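Local coordinates for protein serine protease inhibitor 2 (Anopheles gambiae, PDB 3PZF) that inhibits clip-domain serine proteases of the phenoloxidase cascade as a serpin, and thereby holds back melanization in the mosquito hemolymph, at residues E32-H37 with V41-F46; A337-N342 with F376-E381. All blocks are in the same frame, centred on the assembly; numbering follows the deposited sequence.

Contact 1. Residues E32-H37 with V41-F46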
loop_
_atom_site.group_PDB
_atom_site.type_symbol
_atom_site.label_atom_id
_atom_site.label_comp_id
_atom_site.label_asym_id
_atom_site.label_seq_id
_atom_site.Cartn_x
_atom_site.Cartn_y
_atom_site.Cartn_z
ATOM N N GLU A 32 -8.088 -8.357 -5.341
ATOM C CA GLU A 32 -7.428 -9.590 -5.769
ATOM C C GLU A 32 -6.548 -10.163 -4.664
ATOM O O GLU A 32 -6.536 -11.365 -4.425
ATOM C CB GLU A 32 -6.575 -9.321 -7.019
ATOM C CG GLU A 32 -5.722 -10.503 -7.498
ATOM C CD GLU A 32 -6.550 -11.695 -7.972
ATOM O OE1 GLU A 32 -7.686 -11.488 -8.438
ATOM O OE2 GLU A 32 -6.067 -12.842 -7.865
ATOM N N ILE A 33 -5.781 -9.311 -4.006
ATOM C CA ILE A 33 -4.920 -9.777 -2.932
ATOM C C ILE A 33 -5.784 -10.280 -1.775
ATOM O O ILE A 33 -5.570 -11.374 -1.281
ATOM C CB ILE A 33 -3.973 -8.661 -2.431
ATOM C CG1 ILE A 33 -3.105 -8.086 -3.579
ATOM C CG2 ILE A 33 -3.066 -9.200 -1.381
ATOM C CD1 ILE A 33 -2.340 -9.121 -4.322
ATOM N N PHE A 34 -6.763 -9.490 -1.344
ATOM C CA PHE A 34 -7.542 -9.846 -0.149
ATOM C C PHE A 34 -8.276 -11.183 -0.324
ATOM O O PHE A 34 -8.333 -12.002 0.601
ATOM C CB PHE A 34 -8.577 -8.756 0.183
ATOM C CG PHE A 34 -7.996 -7.482 0.772
ATOM C CD1 PHE A 34 -6.626 -7.270 0.879
ATOM C CD2 PHE A 34 -8.862 -6.488 1.225
ATOM C CE1 PHE A 34 -6.119 -6.068 1.412
ATOM C CE2 PHE A 34 -8.363 -5.291 1.750
ATOM C CZ PHE A 34 -7.007 -5.076 1.851
ATOM N N LYS A 35 -8.837 -11.398 -1.511
ATOM C CA LYS A 35 -9.617 -12.610 -1.799
ATOM C C LYS A 35 -8.765 -13.868 -1.750
ATOM O O LYS A 35 -9.291 -14.976 -1.623
ATOM C CB LYS A 35 -10.266 -12.509 -3.184
ATOM C CG LYS A 35 -11.526 -11.641 -3.229
ATOM N N ASN A 36 -7.445 -13.706 -1.854
ATOM C CA ASN A 36 -6.541 -14.856 -1.873
ATOM C C ASN A 36 -5.723 -15.061 -0.586
ATOM O O ASN A 36 -4.872 -15.949 -0.516
ATOM C CB ASN A 36 -5.597 -14.738 -3.083
ATOM C CG ASN A 36 -6.262 -15.178 -4.373
ATOM O OD1 ASN A 36 -6.205 -16.354 -4.741
ATOM N ND2 ASN A 36 -6.928 -14.245 -5.049
ATOM N N HIS A 37 -5.955 -14.236 0.429
ATOM C CA HIS A 37 -5.246 -14.399 1.699
ATOM C C HIS A 37 -6.229 -14.360 2.854
ATOM O O HIS A 37 -6.966 -13.394 2.987
ATOM C CB HIS A 37 -4.191 -13.303 1.879
ATOM C CG HIS A 37 -3.007 -13.459 0.975
ATOM N ND1 HIS A 37 -3.019 -13.047 -0.341
ATOM C CD2 HIS A 37 -1.784 -14.003 1.187
ATOM C CE1 HIS A 37 -1.857 -13.333 -0.901
ATOM N NE2 HIS A 37 -1.090 -13.919 0.005
ATOM N N VAL A 41 -3.642 -8.490 5.944
ATOM C CA VAL A 41 -2.942 -8.112 4.730
ATOM C C VAL A 41 -2.642 -6.635 4.844
ATOM O O VAL A 41 -3.476 -5.888 5.355
ATOM C CB VAL A 41 -3.804 -8.337 3.474
ATOM C CG1 VAL A 41 -3.087 -7.763 2.207
ATOM C CG2 VAL A 41 -4.112 -9.809 3.246
ATOM N N VAL A 42 -1.477 -6.190 4.357
ATOM C CA VAL A 42 -1.268 -4.747 4.156
ATOM C C VAL A 42 -0.370 -4.595 2.914
ATOM O O VAL A 42 0.586 -5.359 2.713
ATOM C CB VAL A 42 -0.649 -4.070 5.412
ATOM C CG1 VAL A 42 0.737 -4.625 5.709
ATOM C CG2 VAL A 42 -0.597 -2.553 5.270
ATOM N N LEU A 43 -0.738 -3.670 2.041
ATOM C CA LEU A 43 0.100 -3.395 0.882
ATOM C C LEU A 43 0.011 -1.906 0.512
ATOM O O LEU A 43 -0.725 -1.133 1.145
ATOM C CB LEU A 43 -0.348 -4.278 -0.298
ATOM C CG LEU A 43 -1.728 -3.903 -0.857
ATOM C CD1 LEU A 43 -1.734 -4.071 -2.403
ATOM C CD2 LEU A 43 -2.854 -4.714 -0.233
ATOM N N SER A 44 0.773 -1.495 -0.492
ATOM C CA SER A 44 0.704 -0.101 -0.937
ATOM C C SER A 44 0.280 -0.069 -2.404
ATOM O O SER A 44 1.106 -0.256 -3.290
ATOM C CB SER A 44 2.048 0.610 -0.751
ATOM O OG SER A 44 1.990 1.919 -1.333
ATOM N N PRO A 45 -1.024 0.146 -2.657
ATOM C CA PRO A 45 -1.484 0.076 -4.050
ATOM C C PRO A 45 -0.851 1.174 -4.874
ATOM O O PRO A 45 -0.462 0.929 -6.013
ATOM C CB PRO A 45 -3.008 0.272 -3.954
ATOM C CG PRO A 45 -3.350 -0.066 -2.480
ATOM C CD PRO A 45 -2.130 0.296 -1.677
ATOM N N PHE A 46 -0.719 2.365 -4.314
ATOM C CA PHE A 46 -0.075 3.444 -5.081
ATOM C C PHE A 46 1.355 3.005 -5.493
ATOM O O PHE A 46 1.790 3.241 -6.626
ATOM C CB PHE A 46 -0.008 4.717 -4.252
ATOM C CG PHE A 46 0.849 5.780 -4.873
ATOM C CD1 PHE A 46 0.425 6.415 -6.022
ATOM C CD2 PHE A 46 2.076 6.134 -4.316
ATOM C CE1 PHE A 46 1.217 7.396 -6.628
ATOM C CE2 PHE A 46 2.865 7.141 -4.913
ATOM C CZ PHE A 46 2.428 7.748 -6.071
#

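Contact 2. Residues A337-N342 with F376-E381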
loop_
_atom_site.group_PDB
_atom_site.type_symbol
_atom_site.label_atom_id
_atom_site.label_comp_id
_atom_site.label_asym_id
_atom_site.label_seq_id
_atom_site.Cartn_x
_atom_site.Cartn_y
_atom_site.Cartn_z
ATOM N N ALA A 337 5.360 -4.483 3.222
ATOM C CA ALA A 337 4.893 -3.326 3.995
ATOM C C ALA A 337 4.651 -3.758 5.431
ATOM O O ALA A 337 4.145 -4.849 5.649
ATOM C CB ALA A 337 3.591 -2.799 3.413
ATOM N N GLY A 338 4.987 -2.905 6.392
ATOM C CA GLY A 338 4.603 -3.167 7.783
ATOM C C GLY A 338 3.618 -2.101 8.236
ATOM O O GLY A 338 3.617 -0.994 7.725
ATOM N N ILE A 339 2.773 -2.413 9.201
ATOM C CA ILE A 339 1.819 -1.410 9.702
ATOM C C ILE A 339 1.623 -1.717 11.175
ATOM O O ILE A 339 1.614 -2.875 11.574
ATOM C CB ILE A 339 0.478 -1.472 8.969
ATOM C CG1 ILE A 339 -0.454 -0.298 9.374
ATOM C CG2 ILE A 339 -0.185 -2.846 9.175
ATOM C CD1 ILE A 339 0.048 1.123 8.937
ATOM N N THR A 340 1.496 -0.655 11.962
ATOM C CA THR A 340 1.206 -0.740 13.392
ATOM C C THR A 340 0.170 0.315 13.701
ATOM O O THR A 340 0.228 1.417 13.153
ATOM C CB THR A 340 2.456 -0.413 14.195
ATOM O OG1 THR A 340 3.510 -1.323 13.828
ATOM C CG2 THR A 340 2.169 -0.513 15.723
ATOM N N ILE A 341 -0.824 -0.004 14.523
ATOM C CA ILE A 341 -1.574 1.069 15.167
ATOM C C ILE A 341 -1.602 0.804 16.675
ATOM O O ILE A 341 -1.772 -0.343 17.131
ATOM C CB ILE A 341 -3.047 1.302 14.623
ATOM C CG1 ILE A 341 -3.976 0.126 14.965
ATOM C CG2 ILE A 341 -3.025 1.619 13.093
ATOM C CD1 ILE A 341 -5.451 0.363 14.602
ATOM N N ASN A 342 -1.405 1.876 17.437
ATOM C CA ASN A 342 -1.662 1.863 18.870
ATOM C C ASN A 342 -2.339 3.167 19.328
ATOM O O ASN A 342 -2.877 3.910 18.506
ATOM C CB ASN A 342 -0.366 1.583 19.647
ATOM C CG ASN A 342 0.641 2.705 19.547
ATOM O OD1 ASN A 342 0.374 3.748 18.977
ATOM N ND2 ASN A 342 1.809 2.500 20.155
ATOM N N PHE A 376 -8.909 -1.365 6.168
ATOM C CA PHE A 376 -8.411 -0.034 6.450
ATOM C C PHE A 376 -7.551 0.444 5.281
ATOM O O PHE A 376 -7.087 -0.369 4.459
ATOM C CB PHE A 376 -7.599 -0.011 7.745
ATOM C CG PHE A 376 -6.346 -0.849 7.694
ATOM C CD1 PHE A 376 -6.355 -2.189 8.122
ATOM C CD2 PHE A 376 -5.143 -0.302 7.248
ATOM C CE1 PHE A 376 -5.192 -2.969 8.053
ATOM C CE2 PHE A 376 -3.975 -1.082 7.189
ATOM C CZ PHE A 376 -4.006 -2.415 7.597
ATOM N N PHE A 377 -7.375 1.757 5.184
ATOM C CA PHE A 377 -6.443 2.328 4.215
ATOM C C PHE A 377 -5.932 3.676 4.710
ATOM O O PHE A 377 -6.564 4.316 5.554
ATOM C CB PHE A 377 -7.021 2.398 2.773
ATOM C CG PHE A 377 -8.238 3.271 2.602
ATOM C CD1 PHE A 377 -9.515 2.759 2.779
ATOM C CD2 PHE A 377 -8.107 4.597 2.175
ATOM C CE1 PHE A 377 -10.643 3.571 2.568
ATOM C CE2 PHE A 377 -9.248 5.406 1.982
ATOM C CZ PHE A 377 -10.499 4.873 2.178
ATOM N N ILE A 378 -4.743 4.054 4.256
ATOM C CA ILE A 378 -4.199 5.359 4.591
ATOM C C ILE A 378 -4.134 6.142 3.303
ATOM O O ILE A 378 -3.608 5.633 2.309
ATOM C CB ILE A 378 -2.800 5.235 5.187
ATOM C CG1 ILE A 378 -2.896 4.482 6.535
ATOM C CG2 ILE A 378 -2.202 6.651 5.421
ATOM C CD1 ILE A 378 -1.556 4.246 7.159
ATOM N N GLU A 379 -4.651 7.364 3.318
ATOM C CA GLU A 379 -4.700 8.170 2.095
ATOM C C GLU A 379 -4.040 9.527 2.310
ATOM O O GLU A 379 -4.076 10.065 3.408
ATOM C CB GLU A 379 -6.171 8.307 1.707
ATOM C CG GLU A 379 -6.609 9.512 0.940
ATOM C CD GLU A 379 -8.100 9.439 0.705
ATOM O OE1 GLU A 379 -8.549 8.408 0.172
ATOM O OE2 GLU A 379 -8.827 10.376 1.095
ATOM N N ASP A 380 -3.404 10.032 1.255
ATOM C CA ASP A 380 -2.979 11.428 1.148
ATOM C C ASP A 380 -4.243 12.229 0.817
ATOM O O ASP A 380 -4.794 12.100 -0.261
ATOM C CB ASP A 380 -1.919 11.545 0.034
ATOM C CG ASP A 380 -1.431 12.978 -0.175
ATOM O OD1 ASP A 380 -2.163 13.931 0.174
ATOM O OD2 ASP A 380 -0.295 13.147 -0.681
ATOM N N GLU A 381 -4.746 12.998 1.778
ATOM C CA GLU A 381 -6.048 13.630 1.620
ATOM C C GLU A 381 -5.977 14.872 0.746
ATOM O O GLU A 381 -7.001 15.478 0.477
ATOM C CB GLU A 381 -6.625 13.998 2.971
ATOM C CG GLU A 381 -6.792 12.768 3.861
ATOM C CD GLU A 381 -7.670 13.070 5.030
ATOM O OE1 GLU A 381 -8.809 12.564 5.038
ATOM O OE2 GLU A 381 -7.230 13.848 5.901
#

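Contact 1. Residues E32-H37 with V41-F46
A chi1 of 173° at Val41 swings CG1 away from the backbone N, and the two methyls of this strand residue fork over the end of helix 24-35: CG1 drops between Ile33 and Phe34, and CG2 lies against His37. With CG of Phe34 turned away from its carbonyl carbon (chi1 -73°), the ring crosses Val41 obliquely and brings CE1 to 3.6 Å from Val41 CG1. The same ring atom CE1 lies 3.9 Å from Leu43 CD2, and one ring corner thus touches two residues of strand 41-43. Ile33 meets Val41 at about a right angle, CG2 to CG1 3.9 Å, while the CB of His37 sits 3.8 Å from Val41 CG2.

Ile33 O accepts from His37 ND1 at 3.2 Å and from Asn36 N, the two donors arriving on opposite faces of its carbonyl plane; the imidazole keeps this oxygen at its edge, in the ring plane. Asn36 ND2 turns back to Glu32 O. Lys391 NZ bonds to the carbonyl oxygens of Phe34 and His37.

Helix 24-35, the first of the serpin fold, here covers strand 41-43 of beta-sheet B, before the chain enters helix 45-58. The two are joined by apolar packing alone, whereas hydrogen bonding within 32-37 helps to set how the chain leaves the helix.

Contact 2. Residues A337-N342 with F376-E381
Ile339 of strand 332-341 reaches two residues of strand 374-380 with two different branches, CG2 to Phe376 and CD1 to Ile378. The strands do not pair: their closest CA atoms, those of Ile339 and Ile378, are 10.4 Å apart, and the backbones are bridged by side chains that face each other across the interior.

The aliphatic part is a meeting of two isoleucines tip to tip, CD1 of Ile339 standing 3.9 Å from CD1 of Ile378. In Ile339, CG1 is anti to the backbone N (chi1 -173°) and heads toward strand 374-380, and the turn at chi2 (66°) sets CD1 against Ile378.

The aromatic part is a longer approach, although Phe376 gives up more surface to it than Ile378 does to the aliphatic one. The side chains of Phe376 and Ile339 run alongside one another, pointing in opposite senses, and ring atom CZ comes to 4.2 Å from Ile339 CG2. The ring gets there with CG lodged between the backbone N and the carbonyl carbon (chi1 64°). All three touching residues are buried, and the surface hidden between the segments, 108 Å², is small.

Strand 332-341 lies between strands 277-295 (antiparallel) and 177-188 (parallel), the latter pair being where the reactive loop inserts in serpins. Beyond it the chain turns at Asn342, whose OD1 accepts from the backbone N of Leu344 and Gly345 in the hinge region required for protease binding. Strand 374-380 lies between strands 244-251 and 386-392: Phe376 and Ile378 both touch Met246, while Ile378 also packs on Phe388. The contact thus joins beta-sheet A (strand 332-341) to beta-sheet B (strand 374-380), packed face to face in the serpin core.

How the contacts relate
Both contacts are buried and apolar, their centres about 13 Å apart, and they belong to one continuous interior. Contact 1 joins a helix end to the strand that follows it, with His37 partly exposed at its margin; contact 2 joins strands distant in sequence, its touching side chains are all hydrocarbon, and polar side chains of its segments, such as Glu379 and Asn342, bond elsewhere. Strands 374-380 and 41-43 both pair with strand 386-392. Val42, facing away from the helix, completes the link: its CG2 lies 3.9 Å from Ile339 CG2 and 4.1 Å from Phe376 CZ. Strand 41-43 thus packs on the helix with one face and on contact 2 with the other.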